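L-arabinose ABC transporter, periplasmic L-arabinose-binding protein (PDB 4KZK) binds beta-D-galactose and probably L-arabinose in the periplasm, and probably hands the sugar to an ABC transporter for uptake. Local coordinates at residues 46-51 against 239-244; 264-269 against 287-292; 140-145 against 179-184; 172-177 against 206-211. All blocks are in the same frame, centred on the assembly; numbering follows the deposited sequence.

Contact 1 of 4, residues 46-51 against 239-244; sequences PDDPWF and NDDTTV. With GAL (beta-D-galactopyranose), chain B.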
# COMPACT_ATOMS: atom_id res chain seq x y z
N PRO A 46 1.25 11.94 0.84
CA PRO A 46 1.55 12.23 2.26
C PRO A 46 0.34 12.10 3.19
O PRO A 46 0.52 12.08 4.39
CB PRO A 46 2.02 13.68 2.23
CG PRO A 46 1.32 14.26 1.05
CD PRO A 46 1.33 13.16 0.03
N ASP A 47 -0.87 12.08 2.62
CA ASP A 47 -2.10 11.92 3.40
C ASP A 47 -2.44 10.44 3.63
O ASP A 47 -3.52 10.13 4.14
CB ASP A 47 -3.26 12.69 2.76
CG ASP A 47 -3.59 12.22 1.36
OD1 ASP A 47 -2.71 11.60 0.69
OD2 ASP A 47 -4.71 12.51 0.88
N ASP A 48 -1.54 9.55 3.24
CA ASP A 48 -1.62 8.12 3.57
C ASP A 48 -0.62 7.90 4.71
O ASP A 48 0.58 8.15 4.53
CB ASP A 48 -1.24 7.29 2.34
CG ASP A 48 -1.04 5.80 2.62
OD1 ASP A 48 -1.11 5.39 3.80
OD2 ASP A 48 -0.75 5.07 1.64
N PRO A 49 -1.11 7.45 5.88
CA PRO A 49 -0.23 7.38 7.06
C PRO A 49 0.90 6.38 6.89
O PRO A 49 1.88 6.46 7.61
CB PRO A 49 -1.17 6.97 8.17
CG PRO A 49 -2.31 6.29 7.50
CD PRO A 49 -2.48 7.01 6.19
N TRP A 50 0.78 5.44 5.94
CA TRP A 50 1.91 4.57 5.61
C TRP A 50 3.17 5.37 5.28
O TRP A 50 4.27 5.03 5.74
CB TRP A 50 1.54 3.63 4.44
CG TRP A 50 2.68 2.83 3.96
CD1 TRP A 50 3.40 3.02 2.82
CD2 TRP A 50 3.28 1.73 4.63
NE1 TRP A 50 4.40 2.09 2.74
CE2 TRP A 50 4.34 1.28 3.84
CE3 TRP A 50 3.02 1.09 5.85
CZ2 TRP A 50 5.17 0.22 4.23
CZ3 TRP A 50 3.83 0.04 6.22
CH2 TRP A 50 4.87 -0.40 5.40
N PHE A 51 3.02 6.43 4.50
CA PHE A 51 4.17 7.22 4.10
C PHE A 51 4.67 8.09 5.23
O PHE A 51 5.86 8.33 5.35
CB PHE A 51 3.86 8.01 2.81
CG PHE A 51 3.71 7.12 1.62
CD1 PHE A 51 4.78 6.41 1.14
CD2 PHE A 51 2.48 6.92 1.02
CE1 PHE A 51 4.61 5.53 0.10
CE2 PHE A 51 2.32 6.02 -0.01
CZ PHE A 51 3.40 5.35 -0.48
N ASN A 239 -4.98 -1.21 -0.42
CA ASN A 239 -4.52 -0.74 0.88
C ASN A 239 -5.70 -0.42 1.78
O ASN A 239 -6.85 -0.55 1.38
CB ASN A 239 -3.53 0.45 0.75
CG ASN A 239 -4.18 1.71 0.20
OD1 ASN A 239 -5.37 1.76 -0.08
ND2 ASN A 239 -3.38 2.76 0.05
N ASP A 240 -5.40 0.00 3.01
CA ASP A 240 -6.45 0.39 3.96
C ASP A 240 -7.31 1.53 3.43
O ASP A 240 -8.54 1.54 3.62
CB ASP A 240 -5.85 0.81 5.32
CG ASP A 240 -5.18 -0.33 6.06
OD1 ASP A 240 -5.57 -1.48 5.86
OD2 ASP A 240 -4.26 -0.07 6.88
N ASP A 241 -6.68 2.51 2.81
CA ASP A 241 -7.38 3.70 2.36
C ASP A 241 -8.47 3.39 1.35
O ASP A 241 -9.60 3.86 1.49
CB ASP A 241 -6.37 4.68 1.75
CG ASP A 241 -5.25 5.04 2.71
OD1 ASP A 241 -4.82 4.16 3.46
OD2 ASP A 241 -4.74 6.17 2.62
N THR A 242 -8.14 2.58 0.36
CA THR A 242 -9.10 2.18 -0.65
C THR A 242 -10.16 1.29 -0.02
O THR A 242 -11.33 1.52 -0.20
CB THR A 242 -8.40 1.51 -1.86
OG1 THR A 242 -7.51 0.47 -1.44
CG2 THR A 242 -7.62 2.54 -2.59
N THR A 243 -9.75 0.32 0.78
CA THR A 243 -10.68 -0.57 1.46
C THR A 243 -11.73 0.18 2.24
O THR A 243 -12.93 -0.14 2.17
CB THR A 243 -9.92 -1.61 2.33
OG1 THR A 243 -9.02 -2.34 1.48
CG2 THR A 243 -10.88 -2.57 2.99
N VAL A 244 -11.30 1.20 2.99
CA VAL A 244 -12.22 1.99 3.83
C VAL A 244 -13.21 2.75 2.95
O VAL A 244 -14.35 3.00 3.35
CB VAL A 244 -11.45 3.00 4.72
CG1 VAL A 244 -12.35 4.18 5.15
CG2 VAL A 244 -10.88 2.28 5.91
C1 GAL B . 1.79 1.55 -1.93
C2 GAL B . 0.48 2.01 -1.30
C3 GAL B . 0.70 2.20 0.20
C4 GAL B . 1.29 0.92 0.80
C5 GAL B . 2.57 0.57 0.07
C6 GAL B . 3.17 -0.73 0.58
O1 GAL B . 1.52 1.27 -3.29
O2 GAL B . 0.10 3.23 -1.91
O3 GAL B . -0.51 2.57 0.87
O4 GAL B . 0.36 -0.13 0.76
O5 GAL B . 2.25 0.36 -1.30
O6 GAL B . 4.37 -1.04 -0.13
O HOH W 1 -5.25 8.05 4.55
O HOH W 2 -2.71 3.48 4.88

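Contact 2 of 4, residues 264-269 against 287-292; sequences GINGSQ and ILLNPR. With GAL (beta-D-galactopyranose), chain B.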
# COMPACT_ATOMS: atom_id res chain seq x y z
N GLY A 264 -8.06 -4.71 4.77
CA GLY A 264 -7.10 -3.88 4.07
C GLY A 264 -5.69 -4.39 4.11
O GLY A 264 -5.43 -5.53 4.52
N ILE A 265 -4.78 -3.53 3.64
CA ILE A 265 -3.33 -3.73 3.69
C ILE A 265 -2.69 -2.43 4.19
O ILE A 265 -3.05 -1.35 3.69
CB ILE A 265 -2.75 -4.11 2.32
CG1 ILE A 265 -3.34 -5.43 1.85
CG2 ILE A 265 -1.24 -4.14 2.37
CD1 ILE A 265 -3.08 -5.70 0.37
N ASN A 266 -1.82 -2.58 5.19
CA ASN A 266 -0.87 -1.60 5.76
C ASN A 266 -0.85 -1.72 7.27
O ASN A 266 0.19 -1.85 7.86
CB ASN A 266 -1.15 -0.16 5.40
CG ASN A 266 -0.80 0.18 3.98
OD1 ASN A 266 -0.12 -0.59 3.30
ND2 ASN A 266 -1.23 1.36 3.53
N GLY A 267 -2.03 -1.70 7.87
CA GLY A 267 -2.15 -1.76 9.33
C GLY A 267 -1.70 -0.50 10.05
O GLY A 267 -1.36 -0.52 11.24
N SER A 268 -1.69 0.62 9.31
CA SER A 268 -1.34 1.94 9.84
C SER A 268 -2.61 2.68 10.29
O SER A 268 -3.63 2.05 10.60
CB SER A 268 -0.55 2.73 8.79
OG SER A 268 -0.06 3.95 9.30
N GLN A 269 -2.55 4.00 10.35
CA GLN A 269 -3.56 4.76 11.08
C GLN A 269 -4.97 4.68 10.50
O GLN A 269 -5.92 4.86 11.24
CB GLN A 269 -3.11 6.22 11.24
CG GLN A 269 -1.76 6.38 11.97
CD GLN A 269 -1.74 5.81 13.37
OE1 GLN A 269 -0.79 5.13 13.80
NE2 GLN A 269 -2.78 6.05 14.08
N ILE A 287 -3.76 -6.34 6.79
CA ILE A 287 -2.46 -7.00 6.84
C ILE A 287 -1.42 -5.96 7.23
O ILE A 287 -1.13 -5.01 6.46
CB ILE A 287 -2.07 -7.69 5.51
CG1 ILE A 287 -3.17 -8.63 5.01
CG2 ILE A 287 -0.73 -8.41 5.67
CD1 ILE A 287 -3.57 -9.70 6.00
N LEU A 288 -0.89 -6.12 8.44
CA LEU A 288 0.07 -5.23 9.02
C LEU A 288 1.40 -5.40 8.30
O LEU A 288 1.95 -6.50 8.28
CB LEU A 288 0.26 -5.54 10.51
CG LEU A 288 1.31 -4.73 11.24
CD1 LEU A 288 0.93 -3.26 11.34
CD2 LEU A 288 1.56 -5.28 12.65
N LEU A 289 1.86 -4.31 7.70
CA LEU A 289 3.20 -4.22 7.11
C LEU A 289 4.20 -3.57 8.08
O LEU A 289 3.84 -3.04 9.13
CB LEU A 289 3.12 -3.40 5.82
CG LEU A 289 2.15 -3.90 4.76
CD1 LEU A 289 2.21 -2.96 3.57
CD2 LEU A 289 2.38 -5.34 4.31
N ASN A 290 5.47 -3.59 7.67
CA ASN A 290 6.55 -3.13 8.53
C ASN A 290 7.25 -1.88 7.98
O ASN A 290 8.20 -1.98 7.19
CB ASN A 290 7.57 -4.24 8.77
CG ASN A 290 8.55 -3.88 9.87
OD1 ASN A 290 8.64 -2.71 10.25
ND2 ASN A 290 9.29 -4.86 10.36
N PRO A 291 6.82 -0.67 8.41
CA PRO A 291 7.41 0.53 7.82
C PRO A 291 8.83 0.81 8.31
O PRO A 291 9.52 1.69 7.79
CB PRO A 291 6.47 1.64 8.28
CG PRO A 291 5.95 1.16 9.60
CD PRO A 291 5.75 -0.32 9.38
N ARG A 292 9.28 0.09 9.34
CA ARG A 292 10.69 0.16 9.70
C ARG A 292 11.56 -0.37 8.57
O ARG A 292 12.62 0.20 8.26
CB ARG A 292 10.98 -0.63 10.97
CG ARG A 292 12.38 -0.38 11.49
CD ARG A 292 12.64 -1.16 12.76
NE ARG A 292 11.73 -0.79 13.84
CZ ARG A 292 11.95 0.16 14.74
NH1 ARG A 292 13.05 0.92 14.69
NH2 ARG A 292 11.04 0.38 15.70
C1 GAL B . 1.79 1.55 -1.93
C2 GAL B . 0.48 2.01 -1.30
C3 GAL B . 0.70 2.20 0.20
C4 GAL B . 1.29 0.92 0.80
C5 GAL B . 2.57 0.57 0.07
C6 GAL B . 3.17 -0.73 0.58
O1 GAL B . 1.52 1.27 -3.29
O2 GAL B . 0.10 3.23 -1.91
O3 GAL B . -0.51 2.57 0.87
O4 GAL B . 0.36 -0.13 0.76
O5 GAL B . 2.25 0.36 -1.30
O6 GAL B . 4.37 -1.04 -0.13
O HOH W 3 2.31 -0.69 9.30

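Contact 3 of 4, residues 140-145 against 179-184; sequences MGISAY and LPTARE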
# COMPACT_ATOMS: atom_id res chain seq x y z
N MET A 140 12.51 -1.82 -2.73
CA MET A 140 11.89 -2.56 -1.63
C MET A 140 10.40 -2.38 -1.71
O MET A 140 9.92 -1.24 -1.79
CB MET A 140 12.39 -2.09 -0.27
CG MET A 140 11.82 -2.93 0.86
SD MET A 140 12.28 -2.44 2.54
CE MET A 140 14.05 -2.72 2.51
N GLY A 141 9.67 -3.49 -1.73
CA GLY A 141 8.21 -3.44 -1.68
C GLY A 141 7.69 -4.63 -0.93
O GLY A 141 8.47 -5.34 -0.29
N ILE A 142 6.39 -4.85 -1.01
CA ILE A 142 5.78 -5.97 -0.32
C ILE A 142 5.66 -7.17 -1.25
O ILE A 142 5.61 -7.00 -2.48
CB ILE A 142 4.41 -5.60 0.30
CG1 ILE A 142 3.30 -5.42 -0.74
CG2 ILE A 142 4.55 -4.37 1.16
CD1 ILE A 142 1.93 -5.21 -0.13
N SER A 143 5.60 -8.36 -0.68
CA SER A 143 5.32 -9.58 -1.45
C SER A 143 3.83 -9.62 -1.78
O SER A 143 3.03 -10.24 -1.09
CB SER A 143 5.77 -10.84 -0.69
OG SER A 143 5.81 -11.94 -1.61
N ALA A 144 3.46 -8.90 -2.84
CA ALA A 144 2.08 -8.46 -3.05
C ALA A 144 1.07 -9.58 -3.23
O ALA A 144 -0.01 -9.55 -2.63
CB ALA A 144 2.02 -7.49 -4.21
N TYR A 145 1.41 -10.58 -4.03
CA TYR A 145 0.50 -11.68 -4.26
C TYR A 145 0.25 -12.45 -2.97
O TYR A 145 -0.91 -12.72 -2.63
CB TYR A 145 1.02 -12.61 -5.37
CG TYR A 145 0.02 -13.72 -5.67
CD1 TYR A 145 -1.10 -13.48 -6.47
CD2 TYR A 145 0.17 -14.98 -5.10
CE1 TYR A 145 -2.04 -14.49 -6.69
CE2 TYR A 145 -0.77 -15.97 -5.32
CZ TYR A 145 -1.87 -15.72 -6.13
OH TYR A 145 -2.80 -16.74 -6.34
N LEU A 179 -1.33 -0.45 -11.85
CA LEU A 179 -0.13 -0.55 -11.02
C LEU A 179 0.10 -2.00 -10.61
O LEU A 179 -0.72 -2.55 -9.88
CB LEU A 179 -0.28 0.33 -9.80
CG LEU A 179 0.89 0.34 -8.80
CD1 LEU A 179 2.13 0.99 -9.42
CD2 LEU A 179 0.50 1.02 -7.51
N PRO A 180 1.22 -2.62 -11.05
CA PRO A 180 1.40 -4.04 -10.77
C PRO A 180 1.21 -4.45 -9.31
O PRO A 180 0.54 -5.45 -9.06
CB PRO A 180 2.83 -4.31 -11.26
CG PRO A 180 3.00 -3.34 -12.37
CD PRO A 180 2.26 -2.11 -11.97
N THR A 181 1.77 -3.72 -8.36
CA THR A 181 1.65 -4.15 -6.97
C THR A 181 0.19 -4.14 -6.55
O THR A 181 -0.26 -5.00 -5.81
CB THR A 181 2.56 -3.35 -5.99
OG1 THR A 181 2.49 -3.93 -4.68
CG2 THR A 181 2.16 -1.89 -5.92
N ALA A 182 -0.59 -3.17 -7.02
CA ALA A 182 -2.01 -3.15 -6.69
C ALA A 182 -2.76 -4.32 -7.33
O ALA A 182 -3.60 -4.94 -6.68
CB ALA A 182 -2.64 -1.82 -7.11
N ARG A 183 -2.48 -4.60 -8.60
CA ARG A 183 -3.08 -5.73 -9.28
C ARG A 183 -2.76 -7.04 -8.57
O ARG A 183 -3.63 -7.88 -8.39
CB ARG A 183 -2.60 -5.80 -10.74
CG ARG A 183 -3.34 -6.84 -11.58
CD ARG A 183 -2.67 -7.12 -12.93
NE ARG A 183 -1.41 -7.86 -12.76
CZ ARG A 183 -1.32 -9.16 -12.46
NH1 ARG A 183 -2.40 -9.93 -12.32
NH2 ARG A 183 -0.12 -9.71 -12.31
N GLU A 184 -1.52 -7.21 -8.14
CA GLU A 184 -1.12 -8.47 -7.50
C GLU A 184 -1.82 -8.67 -6.15
O GLU A 184 -2.23 -9.80 -5.81
CB GLU A 184 0.40 -8.52 -7.34
CG GLU A 184 1.14 -8.65 -8.66
CD GLU A 184 2.61 -8.26 -8.58
OE1 GLU A 184 3.17 -8.19 -7.47
OE2 GLU A 184 3.23 -8.05 -9.66
O HOH W 4 4.83 -5.37 -4.50
O HOH W 5 5.35 -7.85 -5.81
O HOH W 6 3.65 -10.57 -5.87

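Contact 4 of 4, residues 172-177 against 206-211; sequences LRLAYD and APEMTA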
# COMPACT_ATOMS: atom_id res chain seq x y z
N LEU A 172 -16.42 -7.73 -3.67
CA LEU A 172 -16.10 -6.41 -4.22
C LEU A 172 -14.59 -6.23 -4.35
O LEU A 172 -13.88 -6.05 -3.36
CB LEU A 172 -16.69 -5.30 -3.34
CG LEU A 172 -16.57 -3.89 -3.94
CD1 LEU A 172 -17.36 -3.82 -5.24
CD2 LEU A 172 -17.01 -2.84 -2.95
N ARG A 173 -14.10 -6.25 -5.58
CA ARG A 173 -12.68 -6.07 -5.86
C ARG A 173 -12.41 -4.64 -6.30
O ARG A 173 -12.66 -4.27 -7.45
CB ARG A 173 -12.22 -7.05 -6.94
CG ARG A 173 -10.73 -7.04 -7.19
CD ARG A 173 -10.33 -7.94 -8.33
NE ARG A 173 -10.50 -7.32 -9.64
CZ ARG A 173 -9.60 -6.57 -10.27
NH1 ARG A 173 -9.87 -6.10 -11.48
NH2 ARG A 173 -8.42 -6.28 -9.73
N LEU A 174 -11.89 -3.83 -5.39
CA LEU A 174 -11.50 -2.46 -5.72
C LEU A 174 -10.23 -2.52 -6.52
O LEU A 174 -9.19 -2.96 -6.00
CB LEU A 174 -11.25 -1.63 -4.46
CG LEU A 174 -12.45 -1.35 -3.58
CD1 LEU A 174 -11.95 -0.86 -2.22
CD2 LEU A 174 -13.39 -0.36 -4.23
N ALA A 175 -10.28 -2.07 -7.77
CA ALA A 175 -9.19 -2.34 -8.71
C ALA A 175 -8.45 -1.09 -9.16
O ALA A 175 -9.06 -0.07 -9.50
CB ALA A 175 -9.74 -3.06 -9.92
N TYR A 176 -7.14 -1.20 -9.18
CA TYR A 176 -6.29 -0.17 -9.77
C TYR A 176 -5.21 -0.94 -10.51
O TYR A 176 -4.01 -0.90 -10.16
CB TYR A 176 -5.73 0.77 -8.71
CG TYR A 176 -5.12 2.02 -9.28
CD1 TYR A 176 -5.91 3.04 -9.78
CD2 TYR A 176 -3.75 2.23 -9.22
CE1 TYR A 176 -5.36 4.20 -10.26
CE2 TYR A 176 -3.19 3.41 -9.71
CZ TYR A 176 -4.00 4.39 -10.23
OH TYR A 176 -3.47 5.57 -10.72
N ASP A 177 -5.67 -1.67 -11.52
CA ASP A 177 -4.86 -2.69 -12.18
C ASP A 177 -3.70 -2.15 -13.00
O ASP A 177 -2.81 -2.92 -13.39
CB ASP A 177 -5.73 -3.59 -13.06
CG ASP A 177 -6.58 -4.57 -12.26
OD1 ASP A 177 -6.43 -4.68 -11.03
OD2 ASP A 177 -7.40 -5.28 -12.86
N ALA A 206 -14.52 -3.28 -9.39
CA ALA A 206 -14.84 -1.89 -9.10
C ALA A 206 -13.58 -1.06 -9.41
O ALA A 206 -12.83 -0.67 -8.50
CB ALA A 206 -15.26 -1.74 -7.65
N PRO A 207 -13.36 -0.74 -10.69
CA PRO A 207 -12.17 -0.01 -11.10
C PRO A 207 -12.19 1.44 -10.61
O PRO A 207 -13.17 2.14 -10.76
CB PRO A 207 -12.23 -0.08 -12.64
CG PRO A 207 -13.68 -0.15 -12.93
CD PRO A 207 -14.25 -1.02 -11.84
N GLU A 208 -11.08 1.86 -10.03
CA GLU A 208 -10.93 3.18 -9.41
C GLU A 208 -10.26 4.19 -10.33
O GLU A 208 -9.31 3.85 -11.02
CB GLU A 208 -10.04 3.04 -8.17
CG GLU A 208 -10.61 2.12 -7.10
CD GLU A 208 -9.60 1.68 -6.07
OE1 GLU A 208 -8.41 1.51 -6.42
OE2 GLU A 208 -10.00 1.51 -4.90
N MET A 209 -10.73 5.43 -10.30
CA MET A 209 -10.10 6.49 -11.08
C MET A 209 -8.76 6.86 -10.44
O MET A 209 -7.80 7.15 -11.15
CB MET A 209 -11.00 7.73 -11.15
CG MET A 209 -10.41 8.85 -11.98
SD MET A 209 -11.54 10.22 -12.24
CE MET A 209 -12.70 9.52 -13.41
N THR A 210 -8.74 6.86 -9.11
CA THR A 210 -7.55 7.16 -8.31
C THR A 210 -7.48 6.11 -7.21
O THR A 210 -8.53 5.69 -6.71
CB THR A 210 -7.63 8.57 -7.69
OG1 THR A 210 -8.90 8.74 -7.04
CG2 THR A 210 -7.48 9.66 -8.74
N ALA A 211 -6.27 5.71 -6.83
CA ALA A 211 -6.05 4.68 -5.84
C ALA A 211 -6.01 5.33 -4.46
O ALA A 211 -4.94 5.45 -3.83
CB ALA A 211 -4.74 3.96 -6.12
O HOH W 7 -8.62 1.65 -12.49
O HOH W 8 -4.99 7.51 -11.20

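Contact 1 of 4, residues 46-51 against 239-244
In the sugar pocket, Asp48 and Asn239 meet at a single atom, O3 of the bound beta-D-galactopyranose. The sugar gives its O3 proton to Asp48 OD2 at 2.6 Å, while Asn239 ND2 donates to the same O3 at 3.0 Å in a nearly straight bond, 177° at the hydrogen. One hydroxyl thus acts as donor to one segment and acceptor from the other, and no direct hydrogen bond joins the two segments. Asp48 reaches the sugar with CG anti to its backbone N (chi1 169°). Its other oxygen, OD1, takes the N-H of Trp50 from above the carboxylate plane, an N-cap of helix 49-65 that steadies the sugar-binding group. Asn239 is likewise the N-cap of helix 240-252, its OD1 accepting from Thr242 N at 2.9 Å.

Farther from the sugar, the side chains of Asp48 and Asp241 cross at about a right angle, their carboxylate planes 61° apart, with Asp48 OD1 3.9 Å from Asp241 OD2. A water donates to Asp48 OD1 and Asp241 OD1, which should ease the repulsion; a second donates to Asp47 O and Asp241 OD2. The indole of Trp50 lies under C4 of the galactose, its CD1 3.6 Å from that carbon, and its NE1 is hydrogen-bonded to Asp123 OD1. Polar side chains gripping hydroxyls beside an aromatic face, at helix N-termini that meet across a cleft, are typical of periplasmic sugar-binding proteins.

Contact 2 of 4, residues 264-269 against 287-292
Asn266, with CG anti to its carbonyl carbon (chi1 -73°), and Leu289, with CG placed likewise (chi1 -57°), come together at the sugar: Leu289 CD1 lies 3.3 Å from Asn266 OD1. The amide engages two neighbouring hydroxyls of the galactose. O4 donates to Asn266 OD1 at 2.6 Å, and Asn266 ND2 donates to O3 at 3.0 Å, 170° at the hydrogen. Leu289 CD1 also touches the CG2 methyl of Ile265 and approaches C6 of the sugar, so an apolar branch lies beside the polar grip.

Behind these groups the backbones run parallel. Ile287 N binds Gly264 O, Asn266 N binds Ile287 O at 2.8 Å, and Leu289 N closes the series on Asn266 O. A water donates to Asn266 O as well as to Leu289 O, adding a further link between the two segments. Gly267, at positive phi (71°), passes close to Leu288, whose CD1 sits 3.6 Å from Gly267 O; a beta carbon on this glycine would collide with that methyl. Asp240 holds Gly267 N from outside the pair.

The backbone bonds fix where the Asn266 side chain starts, and the paired bonds to O3 and O4, oxygen as acceptor and nitrogen as donor, probably set how its amide is turned.

Contact 3 of 4, residues 140-145 against 179-184
Thr181, in the first turn of helix 180-195, makes the first touch: its OG1 lies 3.6 Å from Ala144 CB. The hydroxyl is anti to the backbone N (chi1 -174°) and also meets Ile142 CG1 at longer range. It is hydrogen-bonded to Arg185 NH2, a group that binds the galactose, so it stands in the second shell of the sugar site. A water bridges Thr181 OG1 and Ile142 O, donating to the carbonyl at 2.7 Å.

A helical turn later comes Glu184, with CG anti to the carbonyl carbon and the chain extended beyond it. Its CB sits 3.7 Å from Ala144 CB, and its OE1 also touches that methyl at 3.5 Å, so that the threonine and the glutamate both rest on the one methyl. No hydrogen bond joins the segments directly, and water carries the polar link instead. One water donates to Glu184 OE1 and accepts from Tyr145 N at 2.9 Å; a second donates to OE1 at 2.8 Å and only weakly to Ile142 O. The backbone O of Glu184 approaches Tyr145 CA at 3.7 Å, while the tyrosine hydroxyl bonds to Asp191 and Arg149.

Strand 139-142 passes through Ser143, the centre of an inverse gamma turn, into helix 144-161, whose first turn packs on helix 180-195, with strand 315-324 bonded beside the strand and His294 of helix 291-308 against Ile142.

Contact 4 of 4, residues 172-177 against 206-211
Strands 170-175 and 203-207 run parallel, with Leu174 paired to Ala206 and Ala175 to Pro207, and three backbone bonds join them: Ala206 N to Arg173 O, Ala175 N to Ala206 O at 3.0 Å, and Glu208 N to Ala175 O at 2.8 Å. On the face carrying Leu174 and Ala206, the methyl of Ala206 is touched by Leu172 CD1 at 3.8 Å and by Leu174 CD2. Glu208 follows the strand and lays its extended side chain obliquely across Leu174, OE2 lying 3.4 Å from Leu174 CB and OE1 close to Tyr176 CB.

Past the strand ends, Tyr176 supplies a flat surface for the loop. Its CG is anti to the backbone N (chi1 -167°), and Ala211 CB sits over the ring centre in a CH-pi contact, 3.7 Å from the centroid and 13° off the normal. The carbonyl oxygens of Glu208 and Met209 lie at the ring edge, near its plane. A water 2.5 Å from Tyr176 OH donates to Met209 O.

On the face carrying Ala175, the methyl of that alanine lies against the Arg173 guanidinium, which grips Asp177 end-on: NH2 meets the OD1 syn lone pair in plane at 2.9 Å, while NH1 binds OD2. Asp205 takes NE. Helix 180-195 connects the two parallel strands, the classic beta-alpha-beta unit of a Rossmann-like alpha/beta lobe.

Contacts 1 and 2 both touch the galactose, their centres 9 Å apart, and Asp240 joins them through probable hydrogen bonds to Ile265 and Gly267. Contact 3 reaches the same pocket through Ile142, which packs on Leu289 and Ile265 of contact 2. Contact 4 lies farther out, about 20 Å from contact 2 between centres, but reaches contact 1 through Thr242 and contact 3 through Ala182 and Arg183. Along the chain, contacts 3 and 4 interleave within the span between the segments of contact 1, and contact 2 follows. Contacts 2, 3 and 4 reach one mixed sheet; contacts 1, 2 and 3 bring residues far apart in sequence to the sugar.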